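Local coordinates for protein uridylate-specific endoribonuclease nsp11 (PDB 5EYI) that probably cleaves RNA at uridylates, degrading viral 5'-polyuridines so that host double-stranded RNA sensors are not activated, at residues A[33-38]-A[46-51]. The protein carries 1 engineered substitution. Numbering follows the deposited sequence.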
loop_
_atom_site.group_PDB
_atom_site.type_symbol
_atom_site.label_atom_id
_atom_site.label_comp_id
_atom_site.label_asym_id
_atom_site.label_seq_id
_atom_site.Cartn_x
_atom_site.Cartn_y
_atom_site.Cartn_z
ATOM N N LEU A 33 4.399 44.279 -3.319
ATOM C CA LEU A 33 4.111 43.173 -4.258
ATOM C C LEU A 33 3.156 42.106 -3.726
ATOM O O LEU A 33 2.708 41.255 -4.487
ATOM C CB LEU A 33 5.417 42.509 -4.723
ATOM C CG LEU A 33 6.271 43.386 -5.653
ATOM C CD1 LEU A 33 7.665 42.801 -5.854
ATOM C CD2 LEU A 33 5.567 43.582 -6.990
ATOM N N ALA A 34 2.815 42.159 -2.441
ATOM C CA ALA A 34 1.927 41.157 -1.837
ATOM C C ALA A 34 0.519 41.084 -2.436
ATOM O O ALA A 34 -0.100 40.024 -2.384
ATOM C CB ALA A 34 1.850 41.355 -0.324
ATOM N N PRO A 35 0.002 42.201 -3.006
ATOM C CA PRO A 35 -1.262 42.095 -3.756
ATOM C C PRO A 35 -1.196 41.265 -5.045
ATOM O O PRO A 35 -2.240 40.904 -5.581
ATOM C CB PRO A 35 -1.598 43.559 -4.092
ATOM C CG PRO A 35 -0.925 44.347 -3.027
ATOM C CD PRO A 35 0.362 43.615 -2.773
ATOM N N HIS A 36 0.008 40.959 -5.526
ATOM C CA HIS A 36 0.197 40.291 -6.814
ATOM C C HIS A 36 0.822 38.894 -6.734
ATOM O O HIS A 36 1.093 38.290 -7.769
ATOM C CB HIS A 36 1.033 41.213 -7.697
ATOM C CG HIS A 36 0.472 42.599 -7.784
ATOM N ND1 HIS A 36 1.116 43.700 -7.258
ATOM C CD2 HIS A 36 -0.705 43.051 -8.277
ATOM C CE1 HIS A 36 0.379 44.777 -7.462
ATOM N NE2 HIS A 36 -0.733 44.410 -8.072
ATOM N N TRP A 37 1.020 38.379 -5.516
ATOM C CA TRP A 37 1.605 37.049 -5.290
ATOM C C TRP A 37 0.798 36.287 -4.254
ATOM O O TRP A 37 0.241 36.898 -3.351
ATOM C CB TRP A 37 3.042 37.202 -4.793
ATOM C CG TRP A 37 3.961 37.608 -5.866
ATOM C CD1 TRP A 37 4.304 38.874 -6.215
ATOM C CD2 TRP A 37 4.643 36.738 -6.770
ATOM N NE1 TRP A 37 5.167 38.854 -7.273
ATOM C CE2 TRP A 37 5.395 37.554 -7.639
ATOM C CE3 TRP A 37 4.693 35.343 -6.930
ATOM C CZ2 TRP A 37 6.186 37.031 -8.657
ATOM C CZ3 TRP A 37 5.489 34.819 -7.933
ATOM C CH2 TRP A 37 6.228 35.663 -8.787
ATOM N N PRO A 38 0.720 34.952 -4.371
ATOM C CA PRO A 38 0.213 34.214 -3.208
ATOM C C PRO A 38 1.157 34.417 -2.019
ATOM O O PRO A 38 2.372 34.240 -2.163
ATOM C CB PRO A 38 0.221 32.749 -3.674
ATOM C CG PRO A 38 0.313 32.806 -5.159
ATOM C CD PRO A 38 1.078 34.052 -5.481
ATOM N N GLU A 46 -6.879 42.096 3.469
ATOM C CA GLU A 46 -7.759 41.994 2.298
ATOM C C GLU A 46 -7.181 42.601 1.013
ATOM O O GLU A 46 -7.670 42.311 -0.066
ATOM C CB GLU A 46 -9.131 42.599 2.608
ATOM C CG GLU A 46 -9.958 41.706 3.522
ATOM C CD GLU A 46 -11.115 42.430 4.185
ATOM O OE1 GLU A 46 -10.859 43.348 4.998
ATOM O OE2 GLU A 46 -12.277 42.063 3.912
ATOM N N LYS A 47 -6.137 43.416 1.125
ATOM C CA LYS A 47 -5.397 43.862 -0.056
ATOM C C LYS A 47 -4.597 42.739 -0.741
ATOM O O LYS A 47 -4.135 42.930 -1.863
ATOM C CB LYS A 47 -4.464 45.030 0.287
ATOM C CG LYS A 47 -5.205 46.270 0.759
ATOM C CD LYS A 47 -4.283 47.463 0.961
ATOM C CE LYS A 47 -3.405 47.310 2.192
ATOM N NZ LYS A 47 -3.058 48.640 2.767
ATOM N N TRP A 48 -4.416 41.597 -0.071
ATOM C CA TRP A 48 -3.709 40.442 -0.636
ATOM C C TRP A 48 -4.708 39.324 -0.932
ATOM O O TRP A 48 -4.937 38.465 -0.086
ATOM C CB TRP A 48 -2.617 39.962 0.334
ATOM C CG TRP A 48 -1.749 41.073 0.862
ATOM C CD1 TRP A 48 -1.469 42.273 0.256
ATOM C CD2 TRP A 48 -1.041 41.082 2.103
ATOM N NE1 TRP A 48 -0.650 43.028 1.053
ATOM C CE2 TRP A 48 -0.370 42.323 2.194
ATOM C CE3 TRP A 48 -0.915 40.165 3.157
ATOM C CZ2 TRP A 48 0.425 42.664 3.289
ATOM C CZ3 TRP A 48 -0.123 40.512 4.253
ATOM C CH2 TRP A 48 0.534 41.750 4.307
ATOM N N PRO A 49 -5.301 39.322 -2.145
ATOM C CA PRO A 49 -6.426 38.416 -2.401
ATOM C C PRO A 49 -6.092 36.934 -2.415
ATOM O O PRO A 49 -6.974 36.123 -2.161
ATOM C CB PRO A 49 -6.947 38.869 -3.773
ATOM C CG PRO A 49 -5.779 39.512 -4.427
ATOM C CD PRO A 49 -4.979 40.144 -3.328
ATOM N N ASP A 50 -4.853 36.577 -2.735
ATOM C CA ASP A 50 -4.406 35.189 -2.640
ATOM C C ASP A 50 -3.459 35.124 -1.457
ATOM O O ASP A 50 -2.334 35.612 -1.518
ATOM C CB ASP A 50 -3.752 34.749 -3.944
ATOM C CG ASP A 50 -4.673 34.954 -5.134
ATOM O OD1 ASP A 50 -5.655 34.200 -5.259
ATOM O OD2 ASP A 50 -4.444 35.895 -5.923
ATOM N N ARG A 51 -3.948 34.583 -0.351
ATOM C CA ARG A 51 -3.179 34.568 0.875
ATOM C C ARG A 51 -3.520 33.376 1.734
ATOM O O ARG A 51 -4.656 32.908 1.745
ATOM C CB ARG A 51 -3.375 35.875 1.660
ATOM C CG ARG A 51 -4.802 36.144 2.098
ATOM C CD ARG A 51 -4.914 37.433 2.907
ATOM N NE ARG A 51 -6.257 37.588 3.460
ATOM C CZ ARG A 51 -7.352 37.916 2.774
ATOM N NH1 ARG A 51 -7.314 38.145 1.460
ATOM N NH2 ARG A 51 -8.515 38.020 3.417
HETATM O O HOH W 1 -2.180 38.243 -2.832
HETATM O O HOH W 2 -2.687 37.896 -5.631
#
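Ala34 lays its methyl group over one face of the Trp48 indole, a CH-pi contact in which CB stands 3.4 Å from the centroid of the five-membered ring and only 14° off its normal. The closest atom is NE1, 3.3 Å from Ala34 CB. Trp48 CG lies anti to its own carbonyl carbon, beside the backbone N (chi1 -48°), and chi2 turns the face of the pyrrole ring to the Ala34 methyl. Pro35 continues the apolar contact obliquely, its CD 3.8 Å from Trp48 CD1, while Pro49 CD rests against the Pro35 carbonyl oxygen.

Both segments belong to the N-terminal domain of nsp11, and they flank strand 39-41, which pairs in parallel with strand 51-55. The Trp48 side chain packs against Val39 and Thr41 of strand 39-41, as well as Pro21 and Val31, and the loop leading into strand 51-55 packs on Ala34 and Pro35 of the loop that precedes strand 39-41.

No direct hydrogen bond joins the segments; two waters bridge them. One accepts from Asp50 N and lies 2.8 Å from Ala34 O; the other sits between Pro35 O and Asp50 OD2, 2.7 Å from the latter. The other carboxylate oxygen, OD1, accepts from the backbone N of Lys94. Weaker CA-H...O contacts supplement the waters, the straighter running from Pro38 CA to Asp50 O (3.4 Å, 154° at the hydrogen).

Within 46-51, Arg51 NH1 donates to Trp48 O, 2.9 Å away, approaching from above the carbonyl plane; Arg51 NH2 bonds to Asn44 OD1, and Phe92 adds a cation-pi contact.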